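Side-chain contacts in MarR family transcriptional regulator (Staphylococcus epidermidis, PDB 5HLI), which acts as a redox-sensing transcriptional regulator of the MarR family, probably binding DNA as a dimer through winged helix-turn-helix domains: residues L15-S18 with A19-S23; K77-E80 with Q81-W84. The protein carries 1 engineered substitution. All coordinates share one frame; numbering follows the deposited sequence.

Contact 1: residues L15-S18 with A19-S23; sequences LCFS and AYNVS
Leu15 to Ala19, Cys16 to Tyr20, Phe17 to Asn21 and Ser18 to Val22 are joined by successive i-to-i+4 backbone hydrogen bonds, two regular turns in the middle of the long helix 2-36. The side-chain meeting is between Phe17 and Asn21, one turn apart on the same flank. The amide of Asn21 sits over one face of the phenyl ring, with CG 4.1 Å above the ring plane and shifted toward its rim. ND2 does the touching, 3.2 Å from Phe17 CZ and 3.3 Å from Phe17 CE1, while the amide is inclined 62° to the ring instead of lying flat on it. Phe17 holds CG roughly anti to its backbone N (chi1 156°), which carries the ring forward along the helix to the amide; Asn21 CG comes within 3.4 Å of Phe17 O. In the MarR fold this N-terminal helix helps build the dimer interface, and the second subunit packs here too: its Leu45 meets Phe17 and its Tyr41 meets Asn21 and, edge-to-face, the ring of Tyr20. The side chain of Cys16 projects from another side of the helix and forms a disulfide with Cys119 of the second subunit, a covalent link between the subunits in this disulfide form and consistent with redox sensing. Ser18 turns its hydroxyl back along the helix. With OG between the backbone N and the carbonyl carbon (chi1 65°), it donates to Leu15 O at 3.1 Å from above the carbonyl plane, on the same face as Ala19 N, so two donors grip that oxygen. Ser23 likewise returns its OG to Tyr20 O, at 2.7 Å. Ala19 and Val22 face helix 126-147, where they rest on Leu139 and Phe136.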
ATOM      1  N   LEU A  15      -1.375  -7.676  13.052  1.00 48.16           N
ATOM      2  CA  LEU A  15      -2.515  -7.415  12.178  1.00 49.55           C
ATOM      3  C   LEU A  15      -2.199  -6.309  11.176  1.00 48.89           C
ATOM      4  O   LEU A  15      -2.598  -6.390  10.010  1.00 43.56           O
ATOM      5  CB  LEU A  15      -3.752  -7.054  13.003  1.00 46.27           C
ATOM      6  CG  LEU A  15      -5.025  -6.793  12.188  1.00 52.87           C
ATOM      7  CD1 LEU A  15      -5.285  -7.927  11.206  1.00 46.27           C
ATOM      8  CD2 LEU A  15      -6.232  -6.592  13.091  1.00 53.02           C
ATOM      9  N   CYS A  16      -1.480  -5.272  11.613  1.00 43.29           N
ATOM     10  CA  CYS A  16      -1.086  -4.211  10.694  1.00 49.23           C
ATOM     11  C   CYS A  16      -0.039  -4.696   9.700  1.00 43.64           C
ATOM     12  O   CYS A  16      -0.026  -4.250   8.547  1.00 37.87           O
ATOM     13  CB  CYS A  16      -0.563  -3.006  11.477  1.00 35.38           C
ATOM     14  SG  CYS A  16      -1.800  -2.221  12.540  1.00 42.79           S
ATOM     15  N   PHE A  17       0.837  -5.609  10.126  1.00 38.72           N
ATOM     16  CA  PHE A  17       1.825  -6.190   9.222  1.00 46.24           C
ATOM     17  C   PHE A  17       1.152  -6.926   8.070  1.00 41.77           C
ATOM     18  O   PHE A  17       1.522  -6.748   6.903  1.00 40.24           O
ATOM     19  CB  PHE A  17       2.748  -7.126  10.009  1.00 50.81           C
ATOM     20  CG  PHE A  17       3.417  -8.180   9.173  1.00 46.13           C
ATOM     21  CD1 PHE A  17       4.589  -7.904   8.491  1.00 47.98           C
ATOM     22  CD2 PHE A  17       2.886  -9.457   9.092  1.00 48.80           C
ATOM     23  CE1 PHE A  17       5.208  -8.877   7.729  1.00 53.36           C
ATOM     24  CE2 PHE A  17       3.499 -10.433   8.332  1.00 52.35           C
ATOM     25  CZ  PHE A  17       4.663 -10.144   7.650  1.00 54.76           C
ATOM     26  N   SER A  18       0.158  -7.758   8.380  1.00 39.27           N
ATOM     27  CA  SER A  18      -0.515  -8.529   7.341  1.00 44.18           C
ATOM     28  C   SER A  18      -1.460  -7.672   6.511  1.00 39.62           C
ATOM     29  O   SER A  18      -1.611  -7.917   5.309  1.00 40.94           O
ATOM     30  CB  SER A  18      -1.276  -9.700   7.961  1.00 48.45           C
ATOM     31  OG  SER A  18      -2.335  -9.244   8.783  1.00 53.59           O
ATOM     32  N   ALA A  19      -2.102  -6.675   7.123  1.00 34.79           N
ATOM     33  CA  ALA A  19      -2.947  -5.766   6.356  1.00 37.95           C
ATOM     34  C   ALA A  19      -2.120  -4.947   5.375  1.00 33.59           C
ATOM     35  O   ALA A  19      -2.542  -4.714   4.237  1.00 33.36           O
ATOM     36  CB  ALA A  19      -3.731  -4.851   7.298  1.00 34.08           C
ATOM     37  N   TYR A  20      -0.936  -4.500   5.799  1.00 30.77           N
ATOM     38  CA  TYR A  20      -0.047  -3.785   4.891  1.00 32.55           C
ATOM     39  C   TYR A  20       0.401  -4.686   3.750  1.00 32.39           C
ATOM     40  O   TYR A  20       0.379  -4.287   2.580  1.00 28.75           O
ATOM     41  CB  TYR A  20       1.161  -3.249   5.661  1.00 31.17           C
ATOM     42  CG  TYR A  20       2.091  -2.373   4.846  1.00 30.85           C
ATOM     43  CD1 TYR A  20       1.640  -1.697   3.721  1.00 28.26           C
ATOM     44  CD2 TYR A  20       3.424  -2.224   5.207  1.00 32.41           C
ATOM     45  CE1 TYR A  20       2.486  -0.894   2.983  1.00 28.00           C
ATOM     46  CE2 TYR A  20       4.280  -1.425   4.472  1.00 32.64           C
ATOM     47  CZ  TYR A  20       3.805  -0.763   3.360  1.00 32.06           C
ATOM     48  OH  TYR A  20       4.649   0.035   2.623  1.00 32.02           O
ATOM     49  N   ASN A  21       0.807  -5.916   4.075  1.00 32.60           N
ATOM     50  CA  ASN A  21       1.336  -6.816   3.055  1.00 33.12           C
ATOM     51  C   ASN A  21       0.287  -7.146   2.001  1.00 31.18           C
ATOM     52  O   ASN A  21       0.610  -7.263   0.813  1.00 34.43           O
ATOM     53  CB  ASN A  21       1.872  -8.090   3.707  1.00 40.72           C
ATOM     54  CG  ASN A  21       3.287  -7.925   4.228  1.00 43.12           C
ATOM     55  OD1 ASN A  21       3.859  -6.836   4.175  1.00 48.85           O
ATOM     56  ND2 ASN A  21       3.863  -9.010   4.733  1.00 52.87           N
ATOM     57  N   VAL A  22      -0.975  -7.293   2.406  1.00 31.38           N
ATOM     58  CA  VAL A  22      -2.011  -7.558   1.414  1.00 38.05           C
ATOM     59  C   VAL A  22      -2.383  -6.283   0.660  1.00 31.70           C
ATOM     60  O   VAL A  22      -2.713  -6.339  -0.531  1.00 29.28           O
ATOM     61  CB  VAL A  22      -3.242  -8.219   2.065  1.00 40.99           C
ATOM     62  CG1 VAL A  22      -3.903  -7.294   3.061  1.00 39.55           C
ATOM     63  CG2 VAL A  22      -4.240  -8.655   1.001  1.00 48.59           C
ATOM     64  N   SER A  23      -2.320  -5.119   1.317  1.00 28.38           N
ATOM     65  CA  SER A  23      -2.587  -3.872   0.609  1.00 25.56           C
ATOM     66  C   SER A  23      -1.551  -3.620  -0.478  1.00 28.33           C
ATOM     67  O   SER A  23      -1.877  -3.050  -1.524  1.00 29.36           O
ATOM     68  CB  SER A  23      -2.629  -2.697   1.590  1.00 26.10           C
ATOM     69  OG  SER A  23      -1.326  -2.334   2.015  1.00 29.88           O
TER

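Contact 2: residues K77-E80 with Q81-W84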
ATOM      1  N   LYS A  77      -2.528  17.379 -20.196  1.00 20.83           N
ATOM      2  CA  LYS A  77      -1.952  17.325 -21.535  1.00 21.67           C
ATOM      3  C   LYS A  77      -1.692  15.888 -21.962  1.00 22.82           C
ATOM      4  O   LYS A  77      -1.963  15.515 -23.111  1.00 22.76           O
ATOM      5  CB  LYS A  77      -0.660  18.140 -21.590  1.00 21.05           C
ATOM      6  CG  LYS A  77      -0.862  19.646 -21.594  1.00 21.76           C
ATOM      7  CD  LYS A  77       0.469  20.362 -21.750  1.00 27.99           C
ATOM      8  CE  LYS A  77       0.289  21.870 -21.816  1.00 32.46           C
ATOM      9  NZ  LYS A  77       1.600  22.561 -21.954  1.00 38.28           N
ATOM     10  N   ARG A  78      -1.174  15.061 -21.048  1.00 22.64           N
ATOM     11  CA  ARG A  78      -0.924  13.661 -21.375  1.00 20.25           C
ATOM     12  C   ARG A  78      -2.226  12.908 -21.618  1.00 24.48           C
ATOM     13  O   ARG A  78      -2.309  12.075 -22.529  1.00 26.31           O
ATOM     14  CB  ARG A  78      -0.114  12.997 -20.260  1.00 20.19           C
ATOM     15  CG  ARG A  78       0.096  11.497 -20.450  1.00 24.69           C
ATOM     16  CD  ARG A  78       0.763  11.184 -21.792  1.00 25.98           C
ATOM     17  NE  ARG A  78       0.858   9.745 -22.034  1.00 27.10           N
ATOM     18  CZ  ARG A  78       1.259   9.201 -23.181  1.00 32.76           C
ATOM     19  NH1 ARG A  78       1.612   9.974 -24.198  1.00 25.08           N
ATOM     20  NH2 ARG A  78       1.310   7.881 -23.310  1.00 29.53           N
ATOM     21  N   LEU A  79      -3.257  13.185 -20.814  1.00 19.52           N
ATOM     22  CA  LEU A  79      -4.545  12.538 -21.033  1.00 21.96           C
ATOM     23  C   LEU A  79      -5.178  12.980 -22.345  1.00 22.69           C
ATOM     24  O   LEU A  79      -5.920  12.209 -22.964  1.00 24.96           O
ATOM     25  CB  LEU A  79      -5.482  12.821 -19.859  1.00 20.48           C
ATOM     26  CG  LEU A  79      -5.178  12.031 -18.585  1.00 22.15           C
ATOM     27  CD1 LEU A  79      -6.064  12.489 -17.435  1.00 21.40           C
ATOM     28  CD2 LEU A  79      -5.353  10.537 -18.836  1.00 20.66           C
ATOM     29  N   GLU A  80      -4.900  14.209 -22.791  1.00 21.70           N
ATOM     30  CA  GLU A  80      -5.396  14.637 -24.095  1.00 23.15           C
ATOM     31  C   GLU A  80      -4.603  13.986 -25.222  1.00 26.05           C
ATOM     32  O   GLU A  80      -5.184  13.530 -26.213  1.00 23.58           O
ATOM     33  CB  GLU A  80      -5.339  16.160 -24.212  1.00 21.63           C
ATOM     34  CG  GLU A  80      -5.643  16.678 -25.614  1.00 25.01           C
ATOM     35  CD  GLU A  80      -5.597  18.191 -25.711  1.00 31.00           C
ATOM     36  OE1 GLU A  80      -6.605  18.791 -26.140  1.00 32.72           O
ATOM     37  OE2 GLU A  80      -4.554  18.782 -25.358  1.00 26.62           O
ATOM     38  N   GLN A  81      -3.275  13.935 -25.086  1.00 24.15           N
ATOM     39  CA  GLN A  81      -2.447  13.316 -26.115  1.00 30.85           C
ATOM     40  C   GLN A  81      -2.769  11.837 -26.284  1.00 29.81           C
ATOM     41  O   GLN A  81      -2.675  11.307 -27.396  1.00 27.97           O
ATOM     42  CB  GLN A  81      -0.966  13.503 -25.783  1.00 27.00           C
ATOM     43  CG  GLN A  81      -0.463  14.931 -25.933  1.00 36.91           C
ATOM     44  CD  GLN A  81      -0.549  15.435 -27.362  1.00 45.24           C
ATOM     45  OE1 GLN A  81      -0.187  14.728 -28.304  1.00 49.59           O
ATOM     46  NE2 GLN A  81      -1.026  16.664 -27.531  1.00 46.96           N
ATOM     47  N   SER A  82      -3.153  11.157 -25.206  1.00 25.67           N
ATOM     48  CA  SER A  82      -3.455   9.733 -25.259  1.00 26.35           C
ATOM     49  C   SER A  82      -4.935   9.452 -25.488  1.00 28.32           C
ATOM     50  O   SER A  82      -5.359   8.301 -25.359  1.00 27.10           O
ATOM     51  CB  SER A  82      -2.974   9.040 -23.979  1.00 27.86           C
ATOM     52  OG  SER A  82      -3.461   9.694 -22.824  1.00 25.51           O
ATOM     53  N   GLY A  83      -5.725  10.474 -25.809  1.00 23.78           N
ATOM     54  CA  GLY A  83      -7.081  10.271 -26.280  1.00 24.17           C
ATOM     55  C   GLY A  83      -8.147  10.115 -25.220  1.00 25.87           C
ATOM     56  O   GLY A  83      -9.228   9.605 -25.530  1.00 20.81           O
ATOM     57  N   TRP A  84      -7.892  10.548 -23.983  1.00 25.42           N
ATOM     58  CA  TRP A  84      -8.872  10.395 -22.913  1.00 21.43           C
ATOM     59  C   TRP A  84      -9.755  11.623 -22.732  1.00 24.09           C
ATOM     60  O   TRP A  84     -10.950  11.488 -22.442  1.00 21.50           O
ATOM     61  CB  TRP A  84      -8.169  10.090 -21.588  1.00 22.29           C
ATOM     62  CG  TRP A  84      -7.498   8.755 -21.532  1.00 18.72           C
ATOM     63  CD1 TRP A  84      -6.244   8.448 -21.971  1.00 22.30           C
ATOM     64  CD2 TRP A  84      -8.035   7.551 -20.976  1.00 18.37           C
ATOM     65  NE1 TRP A  84      -5.971   7.121 -21.734  1.00 21.83           N
ATOM     66  CE2 TRP A  84      -7.056   6.550 -21.121  1.00 19.71           C
ATOM     67  CE3 TRP A  84      -9.253   7.221 -20.373  1.00 20.33           C
ATOM     68  CZ2 TRP A  84      -7.255   5.244 -20.687  1.00 21.62           C
ATOM     69  CZ3 TRP A  84      -9.446   5.926 -19.939  1.00 23.01           C
ATOM     70  CH2 TRP A  84      -8.455   4.952 -20.100  1.00 21.58           C
TER
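A Schellman motif ends helix 69-81, with Trp84 N bonded to Leu79 O at 2.8 Å and, nested inside that loop, Gly83 N bonded to Glu80 O at 3.1 Å. Gly83 is the C' residue and takes the positive phi (85°) that completes the turn out of the helix, a value that favours glycine. The outer bond runs nearly along the C=O axis, whereas Gly83 N stands well above the carbonyl plane of Glu80. Just before the turn, Arg78 O takes two donors from Ser82: OG at 2.7 Å and the backbone N at 3.0 Å, reaching it from opposite faces of the carbonyl plane. In a winged helix-turn-helix domain this is the passage from the probable recognition helix into the wing, whose first strand is 85-89. The turn brings the indole of Trp84 beside Leu79, where Leu79 CD2 makes an off-centre CH-pi contact 4.2 Å from the centroid of the five-membered ring of Trp84. Both side chains also press on helix 41-52, Leu79 against Gln43 and Val46, Trp84 against Leu47. On another flank the Arg78 guanidinium lies across Ser82, with Ser82 CB 4.3 Å above the centre of one of its faces. Glu80 extends the other way, CG anti to its backbone N (chi1 171°), and its carboxylate forms a salt bridge with Arg87 of the wing.

Overall arrangement
From the N terminus the chain first passes contact 1, inside helix 2-36, then helices 41-52 and 58-65, and reaches contact 2 where helix 69-81 gives way to strand 85-89. The two lie in series, neither nested nor crossed, and each is a local one: 15-23 closes successive helical turns, 77-84 closes the loop that ends a helix. Their centres are 35 Å apart, on opposite sides of the centre of the chain, and they do not touch. Contact 1 belongs to the dimer interface with helix 126-147 and the second subunit; contact 2 belongs to the winged helix-turn-helix, joining helix 69-81, helix 41-52 and the wing.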